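Ribose-phosphate pyrophosphokinase (Mycobacterium smegmatis, PDB 5MP7) probably catalyses the magnesium-dependent transfer of the pyrophosphoryl group of ATP to ribose 5-phosphate, making the nucleotide precursor PRPP. Local coordinates at residues A[171-177]-A[224-230]; A[253-259]-A[276-282]. One frame throughout, in Å; residues are numbered along the deposited sequence.

Contact 1 (171-177 with 224-230) and contact 2 (253-259 with 276-282) supply four neighbouring parallel strands of one sheet; their centres lie about 10 Å apart. Strand 225-230 of contact 1 is joined to strand 253-258 of contact 2 by probable hydrogen bonds, Leu228 N to Ile255 O and Cys226 O to Ile255 N, both 2.7 Å. Asp230, predicted to bind ribose 5-phosphate, ends contact 1, and its side chain is about 5 Å from that of Ala258 at their nearest atoms. The pair illustrates how parallel alpha/beta sheets carry binding sites at the C-terminal ends of their strands: contact 1 borders the predicted sugar-phosphate site, while contact 2 continues the sheet beside it.

Contact 1 of 2, residues A[171-177]-A[224-230]; sequences DMVVVSP and KTCILTD
One face of the Pro177 ring rests on Leu228 CD1, which is 4.0 Å from Pro177 CB, while its CD/CG edge is turned to Thr229 O and Asp230 OD2, CG coming 3.7 Å from OD2. Behind this ring five backbone hydrogen bonds zip the parallel pair together, alternating in direction from Thr225 N to Asp171 O, through Val173 N to Thr225 O, Ile227 N to Val173 O and Val175 N to Ile227 O (2.9 Å), as far as Thr229 N to Val175 O. Thr225 O, Val173 O and Val175 O each also accept a CA-H contact, from Met172, Cys226 and Leu228 respectively.

Strands 172-176 and 225-230 are the adjacent parallel pair in the middle of a Rossmann-like alpha/beta fold of the PRTase type. From their C-terminal ends the chain departs in opposite directions, to strand 197-202 and to strand 253-258, with helices 182-191 and 237-248 on opposite faces. Such a topological switch point commonly forms a binding site, consistent with Asp230, predicted to bind ribose 5-phosphate, lying at the end.

On the face of helix 237-248, Val173 CG1 lies between its own N and carbonyl carbon (chi1 67°), from where it reaches Cys226 SG at 3.7 Å. Leu228 CD1 leans against Val175, 3.5 Å from its O and 3.9 Å from its CG1. The opposite face, with Val174 against helix 182-191, brings the bent end of Met172 to Ile227, SD to CD1 4.0 Å, the two chains crossing obliquely. Val174 CG1 also meets Thr229 CG2 there, while Thr229 OG1 turns to Arg181.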
ATOM      1  N   ASP A 171      76.842  27.451 -25.512  1.00 53.98           N
ATOM      2  CA  ASP A 171      77.207  28.601 -24.696  1.00 56.17           C
ATOM      3  C   ASP A 171      76.107  28.748 -23.622  1.00 50.98           C
ATOM      4  O   ASP A 171      75.013  29.241 -23.907  1.00 43.07           O
ATOM      5  CB  ASP A 171      77.299  29.836 -25.609  1.00 65.90           C
ATOM      6  CG  ASP A 171      77.885  31.066 -24.922  1.00 80.76           C
ATOM      7  OD1 ASP A 171      79.040  30.920 -24.511  1.00 92.90           O
ATOM      8  OD2 ASP A 171      77.257  32.155 -24.845  1.00 91.55           O
ATOM      9  N   MET A 172      76.401  28.292 -22.403  1.00 46.19           N
ATOM     10  CA  MET A 172      75.374  28.087 -21.376  1.00 50.15           C
ATOM     11  C   MET A 172      75.246  29.215 -20.333  1.00 46.62           C
ATOM     12  O   MET A 172      76.217  29.815 -19.951  1.00 45.88           O
ATOM     13  CB  MET A 172      75.621  26.749 -20.670  1.00 56.76           C
ATOM     14  CG  MET A 172      75.384  25.527 -21.569  1.00 63.32           C
ATOM     15  SD  MET A 172      75.520  23.929 -20.704  1.00 63.98           S
ATOM     16  CE  MET A 172      77.297  23.733 -20.528  1.00 66.25           C
ATOM     17  N   VAL A 173      74.021  29.465 -19.888  1.00 41.35           N
ATOM     18  CA  VAL A 173      73.786  30.216 -18.679  1.00 38.40           C
ATOM     19  C   VAL A 173      72.793  29.393 -17.811  1.00 37.21           C
ATOM     20  O   VAL A 173      71.822  28.811 -18.325  1.00 32.26           O
ATOM     21  CB  VAL A 173      73.310  31.671 -18.986  1.00 43.32           C
ATOM     22  CG1 VAL A 173      71.941  31.694 -19.633  1.00 42.85           C
ATOM     23  CG2 VAL A 173      73.250  32.528 -17.730  1.00 44.08           C
ATOM     24  N   VAL A 174      73.076  29.265 -16.507  1.00 33.56           N
ATOM     25  CA  VAL A 174      72.168  28.572 -15.600  1.00 29.31           C
ATOM     26  C   VAL A 174      71.186  29.603 -15.109  1.00 30.38           C
ATOM     27  O   VAL A 174      71.591  30.675 -14.704  1.00 32.87           O
ATOM     28  CB  VAL A 174      72.915  27.894 -14.453  1.00 27.52           C
ATOM     29  CG1 VAL A 174      71.952  27.162 -13.565  1.00 28.32           C
ATOM     30  CG2 VAL A 174      73.880  26.871 -14.987  1.00 28.37           C
ATOM     31  N   VAL A 175      69.898  29.299 -15.159  1.00 32.22           N
ATOM     32  CA  VAL A 175      68.844  30.247 -14.758  1.00 31.00           C
ATOM     33  C   VAL A 175      67.976  29.645 -13.664  1.00 32.44           C
ATOM     34  O   VAL A 175      67.470  28.526 -13.797  1.00 30.47           O
ATOM     35  CB  VAL A 175      67.948  30.613 -15.933  1.00 32.16           C
ATOM     36  CG1 VAL A 175      66.938  31.670 -15.533  1.00 33.38           C
ATOM     37  CG2 VAL A 175      68.791  31.108 -17.091  1.00 36.26           C
ATOM     38  N   SER A 176      67.778  30.392 -12.594  1.00 33.21           N
ATOM     39  CA  SER A 176      66.853  29.993 -11.548  1.00 35.94           C
ATOM     40  C   SER A 176      65.485  30.642 -11.786  1.00 36.47           C
ATOM     41  O   SER A 176      65.387  31.837 -12.001  1.00 35.93           O
ATOM     42  CB  SER A 176      67.383  30.414 -10.194  1.00 38.22           C
ATOM     43  OG  SER A 176      66.541  29.889  -9.180  1.00 43.99           O
ATOM     44  N   PRO A 177      64.412  29.860 -11.750  1.00 40.35           N
ATOM     45  CA  PRO A 177      63.084  30.414 -12.058  1.00 43.94           C
ATOM     46  C   PRO A 177      62.523  31.309 -10.959  1.00 49.34           C
ATOM     47  O   PRO A 177      61.504  31.966 -11.176  1.00 49.52           O
ATOM     48  CB  PRO A 177      62.207  29.182 -12.264  1.00 44.07           C
ATOM     49  CG  PRO A 177      62.952  28.060 -11.627  1.00 42.97           C
ATOM     50  CD  PRO A 177      64.375  28.433 -11.436  1.00 40.32           C
ATOM     51  N   LYS A 224      72.026  32.862 -25.629  1.00 46.56           N
ATOM     52  CA  LYS A 224      72.623  31.768 -24.849  1.00 47.21           C
ATOM     53  C   LYS A 224      71.666  30.609 -24.717  1.00 41.01           C
ATOM     54  O   LYS A 224      70.450  30.788 -24.834  1.00 41.49           O
ATOM     55  CB  LYS A 224      72.999  32.253 -23.450  1.00 51.40           C
ATOM     56  CG  LYS A 224      73.906  33.480 -23.411  1.00 56.43           C
ATOM     57  CD  LYS A 224      75.312  33.092 -23.102  1.00 59.90           C
ATOM     58  CE  LYS A 224      76.227  34.248 -22.876  1.00 69.31           C
ATOM     59  NZ  LYS A 224      77.420  33.799 -22.119  1.00 71.31           N
ATOM     60  N   THR A 225      72.227  29.433 -24.459  1.00 39.24           N
ATOM     61  CA  THR A 225      71.444  28.231 -24.142  1.00 38.97           C
ATOM     62  C   THR A 225      71.173  28.212 -22.656  1.00 36.09           C
ATOM     63  O   THR A 225      72.081  27.993 -21.867  1.00 39.06           O
ATOM     64  CB  THR A 225      72.216  26.975 -24.561  1.00 38.78           C
ATOM     65  OG1 THR A 225      72.444  27.038 -25.974  1.00 43.99           O
ATOM     66  CG2 THR A 225      71.433  25.709 -24.255  1.00 40.88           C
ATOM     67  N   CYS A 226      69.924  28.442 -22.270  1.00 35.18           N
ATOM     68  CA  CYS A 226      69.534  28.515 -20.859  1.00 34.06           C
ATOM     69  C   CYS A 226      69.206  27.155 -20.253  1.00 35.33           C
ATOM     70  O   CYS A 226      68.388  26.455 -20.787  1.00 32.43           O
ATOM     71  CB  CYS A 226      68.309  29.382 -20.713  1.00 35.45           C
ATOM     72  SG  CYS A 226      68.683  31.070 -21.182  1.00 46.80           S
ATOM     73  N   ILE A 227      69.820  26.839 -19.111  1.00 35.33           N
ATOM     74  CA  ILE A 227      69.482  25.691 -18.311  1.00 34.62           C
ATOM     75  C   ILE A 227      68.611  26.188 -17.154  1.00 36.47           C
ATOM     76  O   ILE A 227      69.125  26.740 -16.185  1.00 34.37           O
ATOM     77  CB  ILE A 227      70.732  25.019 -17.712  1.00 35.87           C
ATOM     78  CG1 ILE A 227      71.876  24.897 -18.725  1.00 40.23           C
ATOM     79  CG2 ILE A 227      70.384  23.656 -17.154  1.00 35.97           C
ATOM     80  CD1 ILE A 227      71.588  24.080 -19.961  1.00 45.31           C
ATOM     81  N   LEU A 228      67.302  25.996 -17.269  1.00 35.64           N
ATOM     82  CA  LEU A 228      66.347  26.376 -16.245  1.00 33.75           C
ATOM     83  C   LEU A 228      66.247  25.255 -15.243  1.00 38.04           C
ATOM     84  O   LEU A 228      65.808  24.154 -15.567  1.00 38.66           O
ATOM     85  CB  LEU A 228      64.992  26.560 -16.873  1.00 35.81           C
ATOM     86  CG  LEU A 228      63.897  27.430 -16.311  1.00 38.10           C
ATOM     87  CD1 LEU A 228      64.430  28.647 -15.603  1.00 41.09           C
ATOM     88  CD2 LEU A 228      62.980  27.807 -17.461  1.00 39.50           C
ATOM     89  N   THR A 229      66.661  25.502 -14.010  1.00 44.19           N
ATOM     90  CA  THR A 229      66.769  24.428 -13.027  1.00 44.47           C
ATOM     91  C   THR A 229      65.791  24.645 -11.864  1.00 42.83           C
ATOM     92  O   THR A 229      65.706  25.720 -11.311  1.00 41.78           O
ATOM     93  CB  THR A 229      68.238  24.227 -12.569  1.00 45.59           C
ATOM     94  OG1 THR A 229      68.315  23.084 -11.723  1.00 54.82           O
ATOM     95  CG2 THR A 229      68.763  25.417 -11.834  1.00 47.41           C
ATOM     96  N   ASP A 230      65.053  23.604 -11.510  1.00 42.85           N
ATOM     97  CA  ASP A 230      64.175  23.644 -10.355  1.00 45.21           C
ATOM     98  C   ASP A 230      64.208  22.312  -9.602  1.00 43.27           C
ATOM     99  O   ASP A 230      64.657  21.310 -10.114  1.00 40.94           O
ATOM    100  CB  ASP A 230      62.740  24.005 -10.781  1.00 53.09           C
ATOM    101  CG  ASP A 230      62.015  24.926  -9.747  1.00 61.38           C
ATOM    102  OD1 ASP A 230      62.571  25.174  -8.661  1.00 62.02           O
ATOM    103  OD2 ASP A 230      60.897  25.448 -10.031  1.00 62.04           O
TER

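Contact 2 of 2, residues A[253-259]-A[276-282]; sequences DVIIAAT and AREVIVT
Ile256 and Val279 lie side by side and point the same way, Ile256 CB 4.1 Å from Val279 CG2, on the face of the sheet where Ile256 also packs against Ile239 and Val243 of helix 237-248. The CD1 end of Ile256, its CG1 placed anti to the carbonyl carbon (chi1 -58°), runs on to Ala276 CB at 4.0 Å. On the other face Ile255 and Ile280 slant across one another, CG2 of the first meeting CD1 of the second at 4.0 Å, beside Tyr167 and Tyr162 of helix 156-167. Between the faces runs a ladder of backbone bonds, including Ile280 N to Ile256 O at 2.8 Å. At its C-terminal end Thr259 O is gripped twice from opposite faces of its plane, by Thr282 OG1 at 2.7 Å and by Thr282 N at 3.2 Å, which ties down the residue where the chain turns a corner. At the N-terminal end Arg277 NH1 stays 4.6 Å from OD2 of the poorly ordered Asp253, opposite charges beyond a salt bridge. Strand 253-258, helix 267-273 and strand 278-282 make a beta-alpha-beta crossover, the repeating element of parallel alpha/beta folds such as the PRTase type.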
ATOM      1  N   ASP A 253      68.035  29.032 -26.806  1.00 61.21           N
ATOM      2  CA  ASP A 253      67.508  27.720 -26.423  1.00 64.42           C
ATOM      3  C   ASP A 253      67.163  27.737 -24.939  1.00 55.90           C
ATOM      4  O   ASP A 253      67.818  28.461 -24.170  1.00 53.33           O
ATOM      5  CB  ASP A 253      68.619  26.676 -26.624  1.00 74.35           C
ATOM      6  CG  ASP A 253      68.338  25.686 -27.743  1.00 89.70           C
ATOM      7  OD1 ASP A 253      67.187  25.595 -28.219  1.00107.33           O
ATOM      8  OD2 ASP A 253      69.280  24.956 -28.138  1.00 94.27           O
ATOM      9  N   VAL A 254      66.182  26.932 -24.535  1.00 45.19           N
ATOM     10  CA  VAL A 254      65.923  26.674 -23.123  1.00 42.52           C
ATOM     11  C   VAL A 254      65.814  25.182 -22.809  1.00 38.73           C
ATOM     12  O   VAL A 254      65.020  24.493 -23.415  1.00 34.59           O
ATOM     13  CB  VAL A 254      64.640  27.347 -22.610  1.00 41.77           C
ATOM     14  CG1 VAL A 254      64.493  27.088 -21.109  1.00 40.94           C
ATOM     15  CG2 VAL A 254      64.702  28.843 -22.843  1.00 43.01           C
ATOM     16  N   ILE A 255      66.576  24.726 -21.812  1.00 36.00           N
ATOM     17  CA  ILE A 255      66.500  23.390 -21.305  1.00 34.56           C
ATOM     18  C   ILE A 255      65.995  23.423 -19.861  1.00 36.00           C
ATOM     19  O   ILE A 255      66.535  24.141 -19.034  1.00 34.33           O
ATOM     20  CB  ILE A 255      67.855  22.735 -21.373  1.00 36.15           C
ATOM     21  CG1 ILE A 255      68.227  22.563 -22.834  1.00 41.04           C
ATOM     22  CG2 ILE A 255      67.840  21.368 -20.693  1.00 38.59           C
ATOM     23  CD1 ILE A 255      69.712  22.369 -23.031  1.00 48.53           C
ATOM     24  N   ILE A 256      64.984  22.592 -19.574  1.00 35.41           N
ATOM     25  CA  ILE A 256      64.413  22.447 -18.244  1.00 31.37           C
ATOM     26  C   ILE A 256      64.918  21.172 -17.574  1.00 29.87           C
ATOM     27  O   ILE A 256      64.883  20.119 -18.151  1.00 27.58           O
ATOM     28  CB  ILE A 256      62.901  22.406 -18.286  1.00 30.04           C
ATOM     29  CG1 ILE A 256      62.406  23.686 -18.940  1.00 31.81           C
ATOM     30  CG2 ILE A 256      62.353  22.318 -16.868  1.00 31.13           C
ATOM     31  CD1 ILE A 256      60.904  23.789 -19.070  1.00 31.15           C
ATOM     32  N   ALA A 257      65.443  21.307 -16.361  1.00 28.35           N
ATOM     33  CA  ALA A 257      65.934  20.182 -15.589  1.00 26.81           C
ATOM     34  C   ALA A 257      65.414  20.263 -14.147  1.00 27.20           C
ATOM     35  O   ALA A 257      65.508  21.285 -13.511  1.00 31.66           O
ATOM     36  CB  ALA A 257      67.428  20.149 -15.612  1.00 26.36           C
ATOM     37  N   ALA A 258      64.818  19.192 -13.669  1.00 28.77           N
ATOM     38  CA  ALA A 258      64.289  19.117 -12.318  1.00 31.06           C
ATOM     39  C   ALA A 258      64.369  17.698 -11.818  1.00 32.63           C
ATOM     40  O   ALA A 258      64.308  16.767 -12.605  1.00 33.11           O
ATOM     41  CB  ALA A 258      62.844  19.574 -12.281  1.00 30.93           C
ATOM     42  N   THR A 259      64.513  17.517 -10.514  1.00 30.71           N
ATOM     43  CA  THR A 259      64.544  16.181  -9.975  1.00 29.49           C
ATOM     44  C   THR A 259      63.184  15.531  -9.988  1.00 29.81           C
ATOM     45  O   THR A 259      63.063  14.391 -10.430  1.00 30.05           O
ATOM     46  CB  THR A 259      65.081  16.201  -8.564  1.00 29.78           C
ATOM     47  OG1 THR A 259      66.399  16.737  -8.614  1.00 32.14           O
ATOM     48  CG2 THR A 259      65.178  14.831  -8.000  1.00 29.50           C
ATOM     49  N   ALA A 276      60.467  24.932 -24.906  1.00 44.72           N
ATOM     50  CA  ALA A 276      61.666  24.261 -24.416  1.00 41.29           C
ATOM     51  C   ALA A 276      62.068  23.098 -25.290  1.00 37.52           C
ATOM     52  O   ALA A 276      61.250  22.314 -25.704  1.00 39.92           O
ATOM     53  CB  ALA A 276      61.473  23.808 -22.997  1.00 45.76           C
ATOM     54  N   ARG A 277      63.352  23.010 -25.548  1.00 37.08           N
ATOM     55  CA  ARG A 277      63.922  21.975 -26.368  1.00 39.70           C
ATOM     56  C   ARG A 277      63.914  20.635 -25.645  1.00 38.67           C
ATOM     57  O   ARG A 277      63.760  19.601 -26.263  1.00 42.77           O
ATOM     58  CB  ARG A 277      65.359  22.349 -26.712  1.00 41.87           C
ATOM     59  CG  ARG A 277      65.870  21.650 -27.928  1.00 48.28           C
ATOM     60  CD  ARG A 277      67.386  21.621 -28.024  1.00 54.33           C
ATOM     61  NE  ARG A 277      67.769  20.218 -28.275  1.00 63.22           N
ATOM     62  CZ  ARG A 277      68.860  19.781 -28.898  1.00 73.23           C
ATOM     63  NH1 ARG A 277      69.726  20.604 -29.501  1.00 79.38           N
ATOM     64  NH2 ARG A 277      69.060  18.466 -28.966  1.00 72.42           N
ATOM     65  N   GLU A 278      64.178  20.652 -24.342  1.00 36.96           N
ATOM     66  CA  GLU A 278      64.225  19.427 -23.557  1.00 35.13           C
ATOM     67  C   GLU A 278      63.742  19.666 -22.120  1.00 35.22           C
ATOM     68  O   GLU A 278      63.932  20.754 -21.584  1.00 36.56           O
ATOM     69  CB  GLU A 278      65.627  18.845 -23.557  1.00 34.42           C
ATOM     70  CG  GLU A 278      65.604  17.370 -23.233  1.00 39.14           C
ATOM     71  CD  GLU A 278      66.935  16.656 -23.391  1.00 45.66           C
ATOM     72  OE1 GLU A 278      67.933  17.263 -23.880  1.00 56.81           O
ATOM     73  OE2 GLU A 278      66.969  15.439 -23.077  1.00 42.83           O
ATOM     74  N   VAL A 279      63.082  18.663 -21.538  1.00 30.72           N
ATOM     75  CA  VAL A 279      62.689  18.677 -20.145  1.00 28.92           C
ATOM     76  C   VAL A 279      63.234  17.393 -19.527  1.00 30.14           C
ATOM     77  O   VAL A 279      62.924  16.333 -19.992  1.00 36.82           O
ATOM     78  CB  VAL A 279      61.196  18.735 -19.986  1.00 28.16           C
ATOM     79  CG1 VAL A 279      60.845  18.805 -18.513  1.00 31.46           C
ATOM     80  CG2 VAL A 279      60.617  19.931 -20.686  1.00 27.70           C
ATOM     81  N   ILE A 280      64.111  17.497 -18.546  1.00 29.07           N
ATOM     82  CA  ILE A 280      64.794  16.363 -17.973  1.00 26.97           C
ATOM     83  C   ILE A 280      64.373  16.213 -16.524  1.00 28.85           C
ATOM     84  O   ILE A 280      64.452  17.169 -15.750  1.00 26.42           O
ATOM     85  CB  ILE A 280      66.286  16.572 -18.011  1.00 29.98           C
ATOM     86  CG1 ILE A 280      66.706  16.927 -19.418  1.00 32.57           C
ATOM     87  CG2 ILE A 280      67.021  15.299 -17.601  1.00 32.07           C
ATOM     88  CD1 ILE A 280      68.050  17.596 -19.509  1.00 35.59           C
ATOM     89  N   VAL A 281      63.876  15.027 -16.181  1.00 27.90           N
ATOM     90  CA  VAL A 281      63.442  14.680 -14.829  1.00 27.48           C
ATOM     91  C   VAL A 281      63.941  13.304 -14.449  1.00 26.28           C
ATOM     92  O   VAL A 281      64.467  12.593 -15.290  1.00 30.29           O
ATOM     93  CB  VAL A 281      61.916  14.691 -14.631  1.00 27.89           C
ATOM     94  CG1 VAL A 281      61.349  16.049 -14.909  1.00 27.44           C
ATOM     95  CG2 VAL A 281      61.252  13.678 -15.508  1.00 29.89           C
ATOM     96  N   THR A 282      63.881  12.984 -13.163  1.00 25.31           N
ATOM     97  CA  THR A 282      64.200  11.644 -12.681  1.00 26.23           C
ATOM     98  C   THR A 282      62.910  10.945 -12.432  1.00 24.31           C
ATOM     99  O   THR A 282      61.837  11.546 -12.488  1.00 27.06           O
ATOM    100  CB  THR A 282      65.036  11.615 -11.371  1.00 27.59           C
ATOM    101  OG1 THR A 282      64.202  11.999 -10.249  1.00 29.39           O
ATOM    102  CG2 THR A 282      66.210  12.536 -11.484  1.00 27.72           C
TER